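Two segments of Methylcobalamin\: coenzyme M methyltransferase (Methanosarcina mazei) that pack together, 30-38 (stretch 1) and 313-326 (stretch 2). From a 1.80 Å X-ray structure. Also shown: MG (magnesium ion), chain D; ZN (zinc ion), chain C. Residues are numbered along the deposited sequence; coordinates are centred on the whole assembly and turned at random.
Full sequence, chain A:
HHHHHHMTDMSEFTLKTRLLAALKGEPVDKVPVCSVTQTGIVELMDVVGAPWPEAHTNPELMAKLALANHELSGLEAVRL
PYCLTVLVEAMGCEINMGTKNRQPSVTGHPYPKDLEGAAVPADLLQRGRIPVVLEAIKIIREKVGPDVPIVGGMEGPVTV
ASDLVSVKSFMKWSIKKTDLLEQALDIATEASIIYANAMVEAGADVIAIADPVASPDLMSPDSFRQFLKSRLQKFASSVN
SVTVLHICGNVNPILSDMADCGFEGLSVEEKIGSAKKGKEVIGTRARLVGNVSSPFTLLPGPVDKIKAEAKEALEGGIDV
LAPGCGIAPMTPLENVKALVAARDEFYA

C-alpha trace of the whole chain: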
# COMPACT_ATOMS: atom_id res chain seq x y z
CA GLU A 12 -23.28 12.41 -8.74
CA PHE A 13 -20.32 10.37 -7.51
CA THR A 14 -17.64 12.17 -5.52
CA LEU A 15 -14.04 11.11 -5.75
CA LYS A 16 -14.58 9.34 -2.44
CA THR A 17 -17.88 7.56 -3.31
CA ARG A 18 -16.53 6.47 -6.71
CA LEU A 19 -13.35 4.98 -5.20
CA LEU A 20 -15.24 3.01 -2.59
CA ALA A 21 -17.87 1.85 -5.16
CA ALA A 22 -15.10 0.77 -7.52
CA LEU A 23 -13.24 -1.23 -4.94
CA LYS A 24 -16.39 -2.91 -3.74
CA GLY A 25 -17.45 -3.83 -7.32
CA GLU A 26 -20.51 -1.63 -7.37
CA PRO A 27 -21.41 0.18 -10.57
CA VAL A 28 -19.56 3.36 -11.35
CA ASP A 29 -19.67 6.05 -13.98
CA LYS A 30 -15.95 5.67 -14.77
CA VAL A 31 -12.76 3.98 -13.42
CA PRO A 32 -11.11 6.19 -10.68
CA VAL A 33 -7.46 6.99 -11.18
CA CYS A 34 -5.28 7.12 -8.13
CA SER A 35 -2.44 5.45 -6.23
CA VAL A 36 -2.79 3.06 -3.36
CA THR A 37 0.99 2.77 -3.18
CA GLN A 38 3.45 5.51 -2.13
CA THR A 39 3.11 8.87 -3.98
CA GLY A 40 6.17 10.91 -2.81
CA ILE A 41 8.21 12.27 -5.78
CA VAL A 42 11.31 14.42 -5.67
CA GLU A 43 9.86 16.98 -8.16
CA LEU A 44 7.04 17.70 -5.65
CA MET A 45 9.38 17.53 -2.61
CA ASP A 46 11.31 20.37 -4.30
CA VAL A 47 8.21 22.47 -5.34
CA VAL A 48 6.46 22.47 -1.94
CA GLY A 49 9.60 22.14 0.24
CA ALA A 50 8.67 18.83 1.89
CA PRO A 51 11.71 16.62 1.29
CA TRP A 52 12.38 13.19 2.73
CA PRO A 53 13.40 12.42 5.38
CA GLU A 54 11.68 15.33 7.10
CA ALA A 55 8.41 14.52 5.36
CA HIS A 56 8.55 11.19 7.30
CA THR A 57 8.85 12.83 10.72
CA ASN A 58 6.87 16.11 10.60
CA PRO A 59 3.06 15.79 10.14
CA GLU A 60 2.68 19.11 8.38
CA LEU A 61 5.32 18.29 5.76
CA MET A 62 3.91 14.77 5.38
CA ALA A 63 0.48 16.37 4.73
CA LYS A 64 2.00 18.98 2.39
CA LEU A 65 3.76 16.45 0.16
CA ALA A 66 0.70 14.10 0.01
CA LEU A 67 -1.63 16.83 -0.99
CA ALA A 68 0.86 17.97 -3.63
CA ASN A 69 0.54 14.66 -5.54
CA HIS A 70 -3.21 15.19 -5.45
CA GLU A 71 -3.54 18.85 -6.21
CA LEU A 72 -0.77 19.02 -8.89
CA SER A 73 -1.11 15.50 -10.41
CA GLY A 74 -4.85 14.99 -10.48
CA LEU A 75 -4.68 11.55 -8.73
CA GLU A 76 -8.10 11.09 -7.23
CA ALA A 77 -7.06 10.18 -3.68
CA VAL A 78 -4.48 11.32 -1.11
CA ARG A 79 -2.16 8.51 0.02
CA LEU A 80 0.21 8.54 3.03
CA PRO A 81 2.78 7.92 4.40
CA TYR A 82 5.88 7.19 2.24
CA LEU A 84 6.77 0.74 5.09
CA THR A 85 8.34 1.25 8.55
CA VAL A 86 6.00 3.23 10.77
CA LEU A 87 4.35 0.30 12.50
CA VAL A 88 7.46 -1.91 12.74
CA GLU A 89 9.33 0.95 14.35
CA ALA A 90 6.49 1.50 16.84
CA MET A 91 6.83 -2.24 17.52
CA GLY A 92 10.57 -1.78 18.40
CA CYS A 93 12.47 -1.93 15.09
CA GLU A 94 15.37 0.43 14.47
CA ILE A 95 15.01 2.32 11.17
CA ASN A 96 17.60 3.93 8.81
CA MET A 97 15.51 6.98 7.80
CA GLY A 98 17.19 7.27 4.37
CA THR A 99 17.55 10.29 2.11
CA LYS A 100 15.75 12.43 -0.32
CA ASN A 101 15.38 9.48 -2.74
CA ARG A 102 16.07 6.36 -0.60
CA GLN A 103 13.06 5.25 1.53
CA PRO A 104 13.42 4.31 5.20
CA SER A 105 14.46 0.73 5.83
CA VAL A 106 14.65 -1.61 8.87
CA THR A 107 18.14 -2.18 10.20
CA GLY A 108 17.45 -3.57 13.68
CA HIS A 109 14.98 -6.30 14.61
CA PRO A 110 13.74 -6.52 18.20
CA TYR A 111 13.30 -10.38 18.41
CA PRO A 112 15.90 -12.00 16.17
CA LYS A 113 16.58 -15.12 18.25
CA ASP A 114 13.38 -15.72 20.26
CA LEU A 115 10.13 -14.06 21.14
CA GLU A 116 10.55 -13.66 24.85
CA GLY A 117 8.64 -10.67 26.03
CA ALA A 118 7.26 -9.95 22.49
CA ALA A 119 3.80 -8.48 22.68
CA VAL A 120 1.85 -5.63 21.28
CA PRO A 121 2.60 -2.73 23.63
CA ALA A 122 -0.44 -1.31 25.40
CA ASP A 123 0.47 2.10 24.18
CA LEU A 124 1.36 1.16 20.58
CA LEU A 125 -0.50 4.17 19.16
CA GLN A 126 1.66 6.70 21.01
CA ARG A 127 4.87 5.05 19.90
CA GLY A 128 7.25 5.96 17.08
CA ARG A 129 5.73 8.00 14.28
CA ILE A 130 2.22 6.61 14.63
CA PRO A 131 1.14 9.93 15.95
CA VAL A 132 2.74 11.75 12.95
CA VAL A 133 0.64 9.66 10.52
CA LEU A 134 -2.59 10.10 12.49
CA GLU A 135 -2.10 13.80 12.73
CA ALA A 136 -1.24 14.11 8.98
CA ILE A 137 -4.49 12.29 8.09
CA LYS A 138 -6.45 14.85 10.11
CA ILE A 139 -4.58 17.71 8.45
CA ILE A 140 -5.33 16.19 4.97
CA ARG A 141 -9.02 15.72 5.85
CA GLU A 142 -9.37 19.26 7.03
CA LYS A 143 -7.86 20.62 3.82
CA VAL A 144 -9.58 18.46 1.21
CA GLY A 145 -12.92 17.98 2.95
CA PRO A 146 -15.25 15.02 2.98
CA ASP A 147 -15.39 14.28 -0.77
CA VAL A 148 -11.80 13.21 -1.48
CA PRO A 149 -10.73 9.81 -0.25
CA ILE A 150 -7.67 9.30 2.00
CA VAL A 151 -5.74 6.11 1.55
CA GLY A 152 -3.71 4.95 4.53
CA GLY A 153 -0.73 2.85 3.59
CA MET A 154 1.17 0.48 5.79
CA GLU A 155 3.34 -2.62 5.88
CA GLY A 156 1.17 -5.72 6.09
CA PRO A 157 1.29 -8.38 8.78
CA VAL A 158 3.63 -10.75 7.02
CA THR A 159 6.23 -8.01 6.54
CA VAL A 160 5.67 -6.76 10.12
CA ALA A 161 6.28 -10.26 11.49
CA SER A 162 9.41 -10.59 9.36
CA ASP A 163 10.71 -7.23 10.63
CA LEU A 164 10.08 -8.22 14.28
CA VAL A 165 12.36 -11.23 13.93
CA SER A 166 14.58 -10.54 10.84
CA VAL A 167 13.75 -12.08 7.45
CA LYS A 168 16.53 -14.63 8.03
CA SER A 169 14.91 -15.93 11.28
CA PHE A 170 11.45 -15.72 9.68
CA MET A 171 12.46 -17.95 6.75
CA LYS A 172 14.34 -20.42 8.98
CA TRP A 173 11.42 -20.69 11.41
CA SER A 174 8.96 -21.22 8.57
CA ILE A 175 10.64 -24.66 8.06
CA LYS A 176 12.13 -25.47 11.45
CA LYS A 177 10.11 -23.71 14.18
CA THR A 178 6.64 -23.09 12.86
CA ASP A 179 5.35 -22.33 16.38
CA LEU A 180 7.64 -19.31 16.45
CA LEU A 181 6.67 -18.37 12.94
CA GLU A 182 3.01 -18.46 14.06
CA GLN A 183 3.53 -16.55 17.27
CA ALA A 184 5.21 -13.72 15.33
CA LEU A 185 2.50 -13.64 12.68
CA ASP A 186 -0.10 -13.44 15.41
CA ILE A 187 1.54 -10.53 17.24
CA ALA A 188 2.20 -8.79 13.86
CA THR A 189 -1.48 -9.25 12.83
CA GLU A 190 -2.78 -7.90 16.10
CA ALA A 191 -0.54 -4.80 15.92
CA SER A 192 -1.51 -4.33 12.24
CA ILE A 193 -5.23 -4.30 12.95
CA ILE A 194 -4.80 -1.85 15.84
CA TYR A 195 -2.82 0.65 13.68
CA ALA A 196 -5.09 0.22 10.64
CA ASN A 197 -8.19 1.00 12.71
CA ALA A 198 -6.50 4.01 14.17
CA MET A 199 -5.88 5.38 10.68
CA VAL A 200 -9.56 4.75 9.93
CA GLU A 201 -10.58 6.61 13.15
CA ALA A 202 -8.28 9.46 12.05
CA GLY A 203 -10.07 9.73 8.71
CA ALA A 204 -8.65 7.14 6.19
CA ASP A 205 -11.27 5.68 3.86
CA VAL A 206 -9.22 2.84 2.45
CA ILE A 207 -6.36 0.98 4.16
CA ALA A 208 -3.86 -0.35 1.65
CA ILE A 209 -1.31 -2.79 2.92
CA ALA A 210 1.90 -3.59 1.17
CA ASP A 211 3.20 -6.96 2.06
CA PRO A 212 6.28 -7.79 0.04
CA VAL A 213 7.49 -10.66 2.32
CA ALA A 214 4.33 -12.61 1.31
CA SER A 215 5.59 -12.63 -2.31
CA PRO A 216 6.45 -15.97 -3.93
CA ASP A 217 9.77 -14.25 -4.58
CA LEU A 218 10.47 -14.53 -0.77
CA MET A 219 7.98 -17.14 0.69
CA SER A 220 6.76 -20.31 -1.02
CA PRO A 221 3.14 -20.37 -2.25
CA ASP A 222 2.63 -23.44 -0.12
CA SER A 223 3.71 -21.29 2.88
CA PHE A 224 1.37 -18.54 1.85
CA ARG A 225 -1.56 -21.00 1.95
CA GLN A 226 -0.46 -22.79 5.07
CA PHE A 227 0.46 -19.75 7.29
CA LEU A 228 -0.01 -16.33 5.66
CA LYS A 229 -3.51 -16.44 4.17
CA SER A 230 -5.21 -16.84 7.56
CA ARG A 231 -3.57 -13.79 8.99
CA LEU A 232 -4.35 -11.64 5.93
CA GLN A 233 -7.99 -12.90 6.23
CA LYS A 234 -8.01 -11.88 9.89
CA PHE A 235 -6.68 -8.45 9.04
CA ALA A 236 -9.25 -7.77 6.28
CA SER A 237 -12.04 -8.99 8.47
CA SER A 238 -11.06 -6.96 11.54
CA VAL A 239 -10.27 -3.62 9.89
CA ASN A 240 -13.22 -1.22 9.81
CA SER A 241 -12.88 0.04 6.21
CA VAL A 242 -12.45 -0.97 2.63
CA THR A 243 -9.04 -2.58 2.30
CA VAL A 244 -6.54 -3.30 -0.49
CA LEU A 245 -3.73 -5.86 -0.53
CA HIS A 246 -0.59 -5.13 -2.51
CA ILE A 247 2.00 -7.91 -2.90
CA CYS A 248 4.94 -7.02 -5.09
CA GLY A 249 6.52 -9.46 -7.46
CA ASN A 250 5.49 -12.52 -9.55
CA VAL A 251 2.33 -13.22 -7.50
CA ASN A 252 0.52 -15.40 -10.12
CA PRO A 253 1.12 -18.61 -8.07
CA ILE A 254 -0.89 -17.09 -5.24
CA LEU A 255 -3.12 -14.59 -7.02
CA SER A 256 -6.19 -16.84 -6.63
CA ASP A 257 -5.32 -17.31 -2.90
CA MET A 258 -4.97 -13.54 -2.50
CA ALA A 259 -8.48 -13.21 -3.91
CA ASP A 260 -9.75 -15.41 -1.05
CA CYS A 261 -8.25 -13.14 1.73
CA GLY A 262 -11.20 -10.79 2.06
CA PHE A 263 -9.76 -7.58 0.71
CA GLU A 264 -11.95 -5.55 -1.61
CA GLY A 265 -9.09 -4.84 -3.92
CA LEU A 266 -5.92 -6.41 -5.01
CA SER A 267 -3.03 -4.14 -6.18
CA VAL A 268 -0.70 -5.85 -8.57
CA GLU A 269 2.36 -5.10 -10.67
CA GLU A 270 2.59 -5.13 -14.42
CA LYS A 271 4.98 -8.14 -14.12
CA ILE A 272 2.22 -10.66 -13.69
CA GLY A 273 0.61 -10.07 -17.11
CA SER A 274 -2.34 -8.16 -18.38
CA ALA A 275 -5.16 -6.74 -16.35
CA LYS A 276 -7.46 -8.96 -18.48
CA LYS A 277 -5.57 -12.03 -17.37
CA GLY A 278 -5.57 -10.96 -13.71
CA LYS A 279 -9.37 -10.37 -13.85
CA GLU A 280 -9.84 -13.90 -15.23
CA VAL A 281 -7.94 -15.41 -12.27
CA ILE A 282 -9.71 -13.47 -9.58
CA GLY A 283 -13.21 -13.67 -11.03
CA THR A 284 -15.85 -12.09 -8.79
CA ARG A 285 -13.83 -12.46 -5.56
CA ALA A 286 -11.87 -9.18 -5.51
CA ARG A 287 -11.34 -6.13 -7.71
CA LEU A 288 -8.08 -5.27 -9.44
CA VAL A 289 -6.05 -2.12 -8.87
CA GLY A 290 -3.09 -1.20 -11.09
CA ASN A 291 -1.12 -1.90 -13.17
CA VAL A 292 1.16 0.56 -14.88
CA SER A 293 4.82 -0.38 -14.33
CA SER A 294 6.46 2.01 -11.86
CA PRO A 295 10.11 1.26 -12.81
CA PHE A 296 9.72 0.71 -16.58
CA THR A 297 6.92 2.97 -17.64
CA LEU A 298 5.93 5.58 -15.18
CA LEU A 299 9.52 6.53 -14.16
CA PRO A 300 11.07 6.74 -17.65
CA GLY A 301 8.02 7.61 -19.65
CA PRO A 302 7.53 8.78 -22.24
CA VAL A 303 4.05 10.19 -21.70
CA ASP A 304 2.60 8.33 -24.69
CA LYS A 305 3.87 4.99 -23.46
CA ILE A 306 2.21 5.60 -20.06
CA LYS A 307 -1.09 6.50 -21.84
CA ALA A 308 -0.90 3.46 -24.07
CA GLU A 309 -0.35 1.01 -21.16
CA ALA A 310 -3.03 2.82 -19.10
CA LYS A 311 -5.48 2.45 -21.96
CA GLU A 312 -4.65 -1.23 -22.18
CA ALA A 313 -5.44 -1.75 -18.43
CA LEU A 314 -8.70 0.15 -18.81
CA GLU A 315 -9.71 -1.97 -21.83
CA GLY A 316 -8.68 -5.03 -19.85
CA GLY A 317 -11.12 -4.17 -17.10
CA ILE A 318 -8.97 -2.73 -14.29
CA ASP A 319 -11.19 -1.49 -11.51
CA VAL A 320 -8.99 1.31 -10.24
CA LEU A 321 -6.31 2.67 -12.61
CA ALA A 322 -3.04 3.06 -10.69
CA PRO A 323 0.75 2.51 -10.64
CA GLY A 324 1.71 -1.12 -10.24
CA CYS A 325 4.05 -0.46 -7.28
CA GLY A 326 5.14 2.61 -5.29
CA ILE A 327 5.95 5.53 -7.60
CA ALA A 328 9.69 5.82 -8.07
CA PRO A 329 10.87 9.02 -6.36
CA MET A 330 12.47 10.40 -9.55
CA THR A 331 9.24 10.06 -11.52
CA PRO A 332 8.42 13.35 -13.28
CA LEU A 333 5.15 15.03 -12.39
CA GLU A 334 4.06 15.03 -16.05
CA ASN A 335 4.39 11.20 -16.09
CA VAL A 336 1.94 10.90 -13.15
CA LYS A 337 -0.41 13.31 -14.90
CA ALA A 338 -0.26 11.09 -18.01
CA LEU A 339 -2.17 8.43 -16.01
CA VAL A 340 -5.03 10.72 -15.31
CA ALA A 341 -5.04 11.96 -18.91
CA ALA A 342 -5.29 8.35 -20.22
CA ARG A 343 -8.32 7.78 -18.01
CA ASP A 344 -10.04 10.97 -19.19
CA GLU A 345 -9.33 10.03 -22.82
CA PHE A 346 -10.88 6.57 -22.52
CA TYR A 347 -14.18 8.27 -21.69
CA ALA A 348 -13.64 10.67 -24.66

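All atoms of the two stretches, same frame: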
# COMPACT_ATOMS: atom_id res chain seq x y z
N LYS A 30 -17.25 5.78 -14.11
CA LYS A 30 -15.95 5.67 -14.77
C LYS A 30 -14.90 5.13 -13.80
O LYS A 30 -15.13 5.17 -12.62
CB LYS A 30 -15.50 7.04 -15.33
CG LYS A 30 -15.10 8.07 -14.29
CD LYS A 30 -14.94 9.49 -14.83
CE LYS A 30 -14.48 10.43 -13.76
NZ LYS A 30 -14.53 11.87 -14.10
N VAL A 31 -13.81 4.53 -14.29
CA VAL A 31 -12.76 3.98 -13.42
C VAL A 31 -12.01 5.15 -12.73
O VAL A 31 -11.58 6.10 -13.42
CB VAL A 31 -11.79 3.14 -14.27
CG1 VAL A 31 -10.56 2.72 -13.48
CG2 VAL A 31 -12.54 1.94 -14.93
N PRO A 32 -11.94 5.16 -11.38
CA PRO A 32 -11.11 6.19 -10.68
C PRO A 32 -9.68 5.96 -10.98
O PRO A 32 -9.27 4.81 -11.26
CB PRO A 32 -11.33 5.89 -9.21
CG PRO A 32 -11.77 4.51 -9.18
CD PRO A 32 -12.42 4.14 -10.45
N VAL A 33 -8.91 7.05 -10.95
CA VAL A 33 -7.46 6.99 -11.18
C VAL A 33 -6.79 7.54 -9.97
O VAL A 33 -7.02 8.69 -9.59
CB VAL A 33 -7.01 7.67 -12.46
CG1 VAL A 33 -7.51 9.12 -12.55
CG2 VAL A 33 -5.51 7.52 -12.65
N CYS A 34 -6.01 6.69 -9.34
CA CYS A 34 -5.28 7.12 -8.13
C CYS A 34 -4.17 6.17 -7.82
O CYS A 34 -3.91 5.27 -8.62
CB CYS A 34 -6.21 7.24 -6.95
SG CYS A 34 -6.78 5.69 -6.37
N SER A 35 -3.46 6.40 -6.71
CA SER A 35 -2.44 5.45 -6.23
C SER A 35 -2.77 4.98 -4.86
O SER A 35 -3.16 5.78 -4.00
CB SER A 35 -1.06 6.12 -6.28
OG SER A 35 -0.08 5.13 -6.02
N VAL A 36 -2.62 3.68 -4.64
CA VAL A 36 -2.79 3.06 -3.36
C VAL A 36 -1.40 2.77 -2.81
O VAL A 36 -1.26 2.37 -1.68
CB VAL A 36 -3.71 1.80 -3.37
CG1 VAL A 36 -5.09 2.16 -3.90
CG2 VAL A 36 -3.13 0.68 -4.26
N THR A 37 -0.36 3.04 -3.59
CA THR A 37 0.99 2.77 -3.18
C THR A 37 1.66 4.16 -3.00
O THR A 37 1.05 5.18 -3.31
CB THR A 37 1.69 1.97 -4.29
OG1 THR A 37 1.53 2.67 -5.53
CG2 THR A 37 1.02 0.55 -4.43
N GLN A 38 2.90 4.22 -2.58
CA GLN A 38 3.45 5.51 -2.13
C GLN A 38 3.53 6.55 -3.30
O GLN A 38 3.86 6.20 -4.45
CB GLN A 38 4.80 5.30 -1.39
CG GLN A 38 6.06 5.42 -2.22
CD GLN A 38 6.50 6.87 -2.43
OE1 GLN A 38 6.27 7.70 -1.54
NE2 GLN A 38 7.03 7.21 -3.64
N ALA A 313 -4.82 -1.36 -19.67
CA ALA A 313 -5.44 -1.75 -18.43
C ALA A 313 -6.93 -1.41 -18.33
O ALA A 313 -7.76 -2.26 -17.92
CB ALA A 313 -4.66 -1.15 -17.26
N LEU A 314 -7.31 -0.22 -18.79
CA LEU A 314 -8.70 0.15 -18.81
C LEU A 314 -9.52 -0.79 -19.70
O LEU A 314 -10.58 -1.26 -19.28
CB LEU A 314 -8.90 1.61 -19.25
CG LEU A 314 -8.31 2.64 -18.26
CD1 LEU A 314 -8.23 4.03 -18.92
CD2 LEU A 314 -9.26 2.65 -17.08
N GLU A 315 -9.01 -1.07 -20.89
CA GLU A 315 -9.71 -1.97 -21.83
C GLU A 315 -9.83 -3.39 -21.29
O GLU A 315 -10.84 -4.10 -21.54
CB GLU A 315 -8.96 -1.97 -23.17
CG GLU A 315 -9.11 -0.63 -23.84
CD GLU A 315 -8.46 -0.62 -25.18
OE1 GLU A 315 -7.46 -1.41 -25.29
OE2 GLU A 315 -8.91 0.18 -26.04
N GLY A 316 -8.85 -3.74 -20.46
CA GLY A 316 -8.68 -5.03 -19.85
C GLY A 316 -9.55 -5.20 -18.64
O GLY A 316 -9.60 -6.30 -18.06
N GLY A 317 -10.19 -4.13 -18.22
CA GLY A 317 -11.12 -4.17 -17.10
C GLY A 317 -10.62 -3.84 -15.69
O GLY A 317 -11.29 -4.19 -14.69
N ILE A 318 -9.45 -3.21 -15.58
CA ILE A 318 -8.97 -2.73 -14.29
C ILE A 318 -10.06 -1.95 -13.59
O ILE A 318 -10.84 -1.25 -14.23
CB ILE A 318 -7.70 -1.88 -14.49
CG1 ILE A 318 -6.83 -2.01 -13.26
CG2 ILE A 318 -8.01 -0.38 -14.81
CD1 ILE A 318 -6.05 -3.33 -13.19
N ASP A 319 -10.17 -2.12 -12.28
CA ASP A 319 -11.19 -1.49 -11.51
C ASP A 319 -10.84 -0.12 -11.01
O ASP A 319 -11.71 0.74 -10.83
CB ASP A 319 -11.61 -2.43 -10.40
CG ASP A 319 -12.10 -3.75 -10.93
OD1 ASP A 319 -13.15 -3.71 -11.58
OD2 ASP A 319 -11.43 -4.80 -10.84
N VAL A 320 -9.58 0.06 -10.68
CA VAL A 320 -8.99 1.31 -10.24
C VAL A 320 -7.64 1.46 -10.97
O VAL A 320 -6.76 0.58 -10.84
CB VAL A 320 -8.73 1.38 -8.73
CG1 VAL A 320 -7.88 2.63 -8.41
CG2 VAL A 320 -10.06 1.36 -7.91
N LEU A 321 -7.54 2.48 -11.80
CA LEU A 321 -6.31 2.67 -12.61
C LEU A 321 -5.26 3.28 -11.69
O LEU A 321 -5.51 4.32 -11.02
CB LEU A 321 -6.54 3.57 -13.78
CG LEU A 321 -5.38 3.96 -14.69
CD1 LEU A 321 -4.81 2.67 -15.27
CD2 LEU A 321 -5.68 5.01 -15.77
N ALA A 322 -4.09 2.65 -11.67
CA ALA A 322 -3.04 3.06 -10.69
C ALA A 322 -1.67 2.54 -11.10
O ALA A 322 -1.59 1.61 -11.88
CB ALA A 322 -3.40 2.56 -9.27
N PRO A 323 -0.57 3.09 -10.48
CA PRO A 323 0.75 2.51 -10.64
C PRO A 323 0.74 1.05 -10.14
O PRO A 323 0.06 0.72 -9.17
CB PRO A 323 1.63 3.40 -9.77
CG PRO A 323 0.88 4.71 -9.71
CD PRO A 323 -0.55 4.31 -9.65
N GLY A 324 1.58 0.21 -10.71
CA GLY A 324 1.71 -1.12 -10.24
C GLY A 324 2.39 -1.27 -8.88
O GLY A 324 2.13 -2.20 -8.18
N CYS A 325 3.30 -0.38 -8.53
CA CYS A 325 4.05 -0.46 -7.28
C CYS A 325 4.17 0.98 -6.78
O CYS A 325 3.55 1.87 -7.35
CB CYS A 325 5.42 -1.14 -7.48
SG CYS A 325 6.05 -1.61 -5.85
N GLY A 326 4.90 1.21 -5.70
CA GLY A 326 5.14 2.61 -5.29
C GLY A 326 5.75 3.39 -6.47
O GLY A 326 6.50 2.85 -7.31
MG MG D . -14.93 -3.96 -12.85
ZN ZN C . 5.15 -3.85 -5.09
O HOH W 1 -0.84 2.26 -6.81
O HOH W 2 -14.16 -4.16 -14.77
O HOH W 3 -15.52 -2.02 -12.79

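Two segments nearly 300 residues apart in sequence pack along the strand 320-323, burying 620 Å² counted over both sides. The apolar centre is built around Val31, whose CA-to-CB bond points toward stretch 2. Its CB lies 3.8 Å from Leu314 CD2, and its CG1 lies 4.2 Å from Ile318 CG2 and 4.1 Å from Leu321 CB, so one compact branched side chain touches the helix, the loop that follows it and the strand. The CA-to-CB bond of Leu314 points sideways to stretch 1, but with chi1 m and chi2 t the end of the side chain comes nearer, to Val31. The turn between helix and strand is a Schellman motif: Ile318 N bonds to Ala313 O (3.0 Å) and Gly317 N to Leu314 O (3.1 Å). Gly317 has phi 94°, where a side chain would be jammed against the preceding carbonyl, so glycine suits the position.

Next along the strand, Pro32 CG meets Val320 CG2 at 3.8 Å, and Cys34 SG meets Val320 CG1, also at 3.8 Å. Val33 CG2 packs 4.0 Å from Leu321 CD2. All of these residues are buried, and their small or branched apolar groups are in contact.

The backbones are joined by a single bridge between Val33 and Leu321, with their CA atoms 4.7 Å apart. Leu321 N donates to Pro32 O (3.0 Å), and Cys34 N donates to Leu321 O (2.9 Å), so Leu321 uses both its amide and its carbonyl on stretch 1. Proline lacks an amide hydrogen, but Pro32 needs only its carbonyl here. A CA-H...O contact from Val33 CA to Leu321 O (3.3 Å) adds to the bridge.

Toward the polar edge, Thr37 points toward stretch 2, and with chi1 p its OG1 donates to Cys325 O (2.8 Å). Water 1 links the stretches further: it accepts from Val36 N (3.1 Å) and donates to Thr37 OG1 (2.7 Å) and Pro323 O (3.0 Å). Ser35 OG donates to Thr37 O (2.9 Å), a bond within stretch 1, while lying 3.8 Å from Pro323 CD. Gly326 passes close to stretch 1, its N 3.6 Å from Thr37 CB; a CB on it would come within 3.3 Å of Gln38 CG, a tight approach that glycine avoids. Cys325 points its CA-to-CB bond away from stretch 1 and binds zinc through SG (2.5 Å to ZN), while its carbonyl serves Thr37.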